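PDB 1IIC: PEPTIDE N-myristoyltransferase from Saccharomyces cerevisiae, which catalyses the transfer of myristate from myristoyl-CoA to the N-terminal glycine of protein substrates. Local coordinates for residues Ala365-Asp377 with Gly401-Ser415. Numbering follows the deposited sequence.
Sequences ALTSQDNTLFLDD and GGLNPDNSNDIKRRS
Arg414 and Asp370 join the turn that follows strand 362-366 to the loop 401-415 through a buried salt bridge, and the arginine shows how one long side chain can serve both apolar and charged neighbours. Arg414 CB lies 3.6 Å from Thr372 OG1, and CG comes nearer still to the same hydroxyl, which donates to Asp410 O from above the carbonyl plane. Bends at chi2 (112°) and chi3 (74°) then carry the chain across Leu373, with Arg414 CD 3.7 Å from Leu373 CD2. At the tip, Arg414 NE and NH2 both grip Asp370 OD2, at 2.8 and 3.0 Å; the oxygen lies nearly in the guanidinium plane, whereas the nitrogens reach it from one face of the carboxylate. Leu373 CD1 covers one face of the guanidinium, off centre. Were the side chain cut back to an alanine here, Asp370 OD2 would probably lose both donors and lean more heavily on Arg331, and the flank of Leu373 would lose this cover. Farther along, Thr367 OG1 donates to Gly401 O (2.8 Å) in the carbonyl plane, and its methyl faces Asn409. Gly402 fits closely here, since a CB would collide with Thr367 O. Asn409 ND2 meets the Asp376 carboxylate through a weak bond and two bridging waters. The chemistry thus grades from a buried ion pair shared with Arg331 to a hydrated polar margin, and ties the irregular loop 401-415 to the turn leaving strand 362-366, an inner strand of the mixed sheet.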
# COMPACT_ATOMS: atom_id res chain seq x y z
N ALA A 365 -4.73 -8.82 0.32
CA ALA A 365 -3.32 -9.06 0.07
C ALA A 365 -3.07 -9.11 -1.42
O ALA A 365 -3.90 -9.60 -2.19
CB ALA A 365 -2.87 -10.35 0.72
N LEU A 366 -1.91 -8.59 -1.81
CA LEU A 366 -1.49 -8.57 -3.19
C LEU A 366 -0.61 -9.79 -3.43
O LEU A 366 -0.26 -10.50 -2.48
CB LEU A 366 -0.71 -7.30 -3.48
CG LEU A 366 -1.50 -5.99 -3.52
CD1 LEU A 366 -0.57 -4.80 -3.22
CD2 LEU A 366 -2.15 -5.83 -4.90
N THR A 367 -0.28 -10.05 -4.69
CA THR A 367 0.58 -11.17 -5.05
C THR A 367 2.05 -10.73 -5.03
O THR A 367 2.90 -11.34 -5.67
CB THR A 367 0.25 -11.69 -6.45
OG1 THR A 367 0.38 -10.61 -7.39
CG2 THR A 367 -1.16 -12.26 -6.50
N SER A 368 2.35 -9.65 -4.31
CA SER A 368 3.72 -9.16 -4.23
C SER A 368 4.50 -9.99 -3.21
O SER A 368 3.96 -10.95 -2.65
CB SER A 368 3.71 -7.70 -3.79
OG SER A 368 2.91 -7.54 -2.63
N GLN A 369 5.76 -9.64 -2.98
CA GLN A 369 6.61 -10.34 -2.01
C GLN A 369 6.58 -11.85 -2.25
O GLN A 369 6.55 -12.30 -3.40
CB GLN A 369 6.13 -10.01 -0.59
CG GLN A 369 6.23 -8.52 -0.23
CD GLN A 369 5.04 -8.04 0.59
OE1 GLN A 369 3.90 -8.04 0.11
NE2 GLN A 369 5.29 -7.64 1.82
N ASP A 370 6.58 -12.64 -1.17
CA ASP A 370 6.52 -14.10 -1.30
C ASP A 370 5.09 -14.60 -1.07
O ASP A 370 4.87 -15.78 -0.81
CB ASP A 370 7.48 -14.77 -0.30
CG ASP A 370 8.91 -14.82 -0.80
OD1 ASP A 370 9.85 -14.53 -0.02
OD2 ASP A 370 9.11 -15.15 -1.99
N ASN A 371 4.13 -13.69 -1.20
CA ASN A 371 2.72 -14.00 -0.96
C ASN A 371 2.10 -15.21 -1.69
O ASN A 371 1.27 -15.92 -1.10
CB ASN A 371 1.87 -12.74 -1.23
CG ASN A 371 2.15 -11.62 -0.23
OD1 ASN A 371 1.42 -10.63 -0.16
ND2 ASN A 371 3.22 -11.77 0.54
N THR A 372 2.48 -15.45 -2.94
CA THR A 372 1.90 -16.58 -3.68
C THR A 372 2.18 -17.95 -3.06
O THR A 372 1.56 -18.95 -3.45
CB THR A 372 2.36 -16.62 -5.16
OG1 THR A 372 3.79 -16.77 -5.22
CG2 THR A 372 1.93 -15.33 -5.88
N LEU A 373 3.11 -18.02 -2.11
CA LEU A 373 3.40 -19.29 -1.46
C LEU A 373 2.26 -19.67 -0.52
O LEU A 373 2.03 -20.85 -0.26
CB LEU A 373 4.71 -19.24 -0.65
CG LEU A 373 6.00 -19.11 -1.49
CD1 LEU A 373 7.21 -18.98 -0.59
CD2 LEU A 373 6.12 -20.30 -2.39
N PHE A 374 1.53 -18.66 -0.03
CA PHE A 374 0.41 -18.90 0.89
C PHE A 374 -0.98 -18.47 0.43
O PHE A 374 -1.98 -19.00 0.90
CB PHE A 374 0.71 -18.26 2.25
CG PHE A 374 0.84 -16.76 2.21
CD1 PHE A 374 -0.29 -15.95 2.09
CD2 PHE A 374 2.09 -16.15 2.33
CE1 PHE A 374 -0.17 -14.56 2.09
CE2 PHE A 374 2.21 -14.76 2.33
CZ PHE A 374 1.08 -13.97 2.21
N LEU A 375 -1.05 -17.51 -0.49
CA LEU A 375 -2.33 -17.00 -0.96
C LEU A 375 -3.44 -18.03 -1.18
O LEU A 375 -4.48 -17.97 -0.53
CB LEU A 375 -2.11 -16.14 -2.21
CG LEU A 375 -2.22 -14.60 -2.14
CD1 LEU A 375 -2.04 -14.08 -0.73
CD2 LEU A 375 -1.19 -13.97 -3.09
N ASP A 376 -3.24 -18.98 -2.10
CA ASP A 376 -4.28 -19.99 -2.37
C ASP A 376 -4.58 -20.94 -1.21
O ASP A 376 -5.75 -21.23 -0.92
CB ASP A 376 -3.91 -20.83 -3.60
CG ASP A 376 -3.88 -20.01 -4.88
OD1 ASP A 376 -4.84 -19.24 -5.13
OD2 ASP A 376 -2.89 -20.15 -5.64
N ASP A 377 -3.54 -21.43 -0.56
CA ASP A 377 -3.73 -22.35 0.55
C ASP A 377 -4.49 -21.73 1.71
O ASP A 377 -5.21 -22.42 2.43
CB ASP A 377 -2.38 -22.86 1.05
CG ASP A 377 -1.65 -23.67 -0.01
OD1 ASP A 377 -2.33 -24.20 -0.92
OD2 ASP A 377 -0.41 -23.79 0.08
N GLY A 401 5.70 -9.77 -10.80
CA GLY A 401 4.60 -9.35 -9.95
C GLY A 401 3.88 -10.50 -9.27
O GLY A 401 2.90 -10.27 -8.55
N GLY A 402 4.35 -11.72 -9.49
CA GLY A 402 3.71 -12.87 -8.87
C GLY A 402 2.50 -13.39 -9.63
O GLY A 402 1.65 -14.09 -9.07
N LEU A 403 2.42 -13.06 -10.91
CA LEU A 403 1.30 -13.50 -11.74
C LEU A 403 1.76 -14.28 -12.96
O LEU A 403 2.84 -14.02 -13.51
CB LEU A 403 0.49 -12.29 -12.24
CG LEU A 403 -0.24 -11.36 -11.26
CD1 LEU A 403 -0.95 -10.26 -12.04
CD2 LEU A 403 -1.24 -12.14 -10.44
N ASN A 404 0.94 -15.23 -13.37
CA ASN A 404 1.19 -16.02 -14.56
C ASN A 404 0.51 -15.20 -15.66
O ASN A 404 -0.26 -14.29 -15.37
CB ASN A 404 0.51 -17.38 -14.46
CG ASN A 404 1.24 -18.33 -13.53
OD1 ASN A 404 0.62 -19.07 -12.76
ND2 ASN A 404 2.57 -18.32 -13.59
N PRO A 405 0.79 -15.51 -16.93
CA PRO A 405 0.16 -14.76 -18.02
C PRO A 405 -1.37 -14.76 -17.97
O PRO A 405 -2.02 -13.81 -18.41
CB PRO A 405 0.71 -15.44 -19.27
CG PRO A 405 2.11 -15.83 -18.83
CD PRO A 405 1.88 -16.37 -17.44
N ASP A 406 -1.95 -15.83 -17.43
CA ASP A 406 -3.40 -15.94 -17.35
C ASP A 406 -3.96 -15.30 -16.09
O ASP A 406 -5.13 -15.48 -15.76
CB ASP A 406 -3.82 -17.42 -17.41
CG ASP A 406 -3.48 -18.18 -16.13
OD1 ASP A 406 -2.80 -17.62 -15.24
OD2 ASP A 406 -3.90 -19.34 -16.02
N ASN A 407 -3.11 -14.56 -15.38
CA ASN A 407 -3.49 -13.87 -14.16
C ASN A 407 -3.59 -14.73 -12.91
O ASN A 407 -4.01 -14.24 -11.87
CB ASN A 407 -4.82 -13.14 -14.35
CG ASN A 407 -4.72 -12.02 -15.36
OD1 ASN A 407 -3.73 -11.30 -15.39
ND2 ASN A 407 -5.75 -11.87 -16.19
N SER A 408 -3.21 -16.00 -12.99
CA SER A 408 -3.25 -16.85 -11.80
C SER A 408 -1.95 -16.59 -11.03
O SER A 408 -1.01 -16.02 -11.58
CB SER A 408 -3.38 -18.33 -12.18
OG SER A 408 -2.23 -18.81 -12.85
N ASN A 409 -1.89 -17.01 -9.77
CA ASN A 409 -0.68 -16.78 -8.95
C ASN A 409 0.53 -17.59 -9.40
O ASN A 409 0.44 -18.82 -9.57
CB ASN A 409 -0.96 -17.09 -7.48
CG ASN A 409 -2.01 -16.18 -6.86
OD1 ASN A 409 -2.15 -15.02 -7.23
ND2 ASN A 409 -2.75 -16.71 -5.88
N ASP A 410 1.67 -16.93 -9.61
CA ASP A 410 2.86 -17.67 -10.01
C ASP A 410 3.54 -18.12 -8.72
O ASP A 410 4.33 -17.38 -8.12
CB ASP A 410 3.82 -16.79 -10.82
CG ASP A 410 5.04 -17.58 -11.33
OD1 ASP A 410 5.54 -18.45 -10.59
OD2 ASP A 410 5.49 -17.32 -12.46
N ILE A 411 3.24 -19.34 -8.31
CA ILE A 411 3.82 -19.86 -7.08
C ILE A 411 5.29 -20.27 -7.13
O ILE A 411 5.90 -20.50 -6.08
CB ILE A 411 2.98 -21.06 -6.55
CG1 ILE A 411 2.80 -22.13 -7.62
CG2 ILE A 411 1.61 -20.57 -6.12
CD1 ILE A 411 4.08 -22.83 -8.05
N LYS A 412 5.89 -20.36 -8.31
CA LYS A 412 7.28 -20.77 -8.36
C LYS A 412 8.30 -19.63 -8.40
O LYS A 412 9.41 -19.78 -7.90
CB LYS A 412 7.52 -21.74 -9.51
CG LYS A 412 7.63 -21.13 -10.89
CD LYS A 412 7.69 -22.21 -11.97
CE LYS A 412 6.37 -22.96 -12.08
NZ LYS A 412 6.35 -23.84 -13.29
N ARG A 413 7.94 -18.50 -9.00
CA ARG A 413 8.83 -17.34 -9.05
C ARG A 413 8.39 -16.32 -8.00
O ARG A 413 9.19 -15.51 -7.52
CB ARG A 413 8.79 -16.69 -10.43
CG ARG A 413 9.36 -17.52 -11.54
CD ARG A 413 8.98 -16.88 -12.86
NE ARG A 413 9.39 -17.71 -13.99
CZ ARG A 413 8.80 -17.70 -15.18
NH1 ARG A 413 7.75 -16.90 -15.41
NH2 ARG A 413 9.24 -18.49 -16.15
N ARG A 414 7.12 -16.36 -7.65
CA ARG A 414 6.57 -15.41 -6.68
C ARG A 414 6.81 -13.98 -7.19
O ARG A 414 6.62 -13.72 -8.39
CB ARG A 414 7.20 -15.63 -5.30
CG ARG A 414 6.82 -16.99 -4.68
CD ARG A 414 8.02 -17.93 -4.58
NE ARG A 414 8.92 -17.51 -3.50
CZ ARG A 414 10.01 -18.16 -3.13
NH1 ARG A 414 10.35 -19.29 -3.75
NH2 ARG A 414 10.74 -17.71 -2.11
N SER A 415 7.24 -13.07 -6.33
CA SER A 415 7.44 -11.70 -6.78
C SER A 415 8.70 -11.06 -6.25
O SER A 415 9.20 -11.42 -5.19
CB SER A 415 6.25 -10.82 -6.40
OG SER A 415 6.49 -9.45 -6.75
O HOH W 1 -1.03 -18.95 -4.25
O HOH W 2 -5.32 -16.25 -4.72
O HOH W 3 -4.47 -18.54 -8.46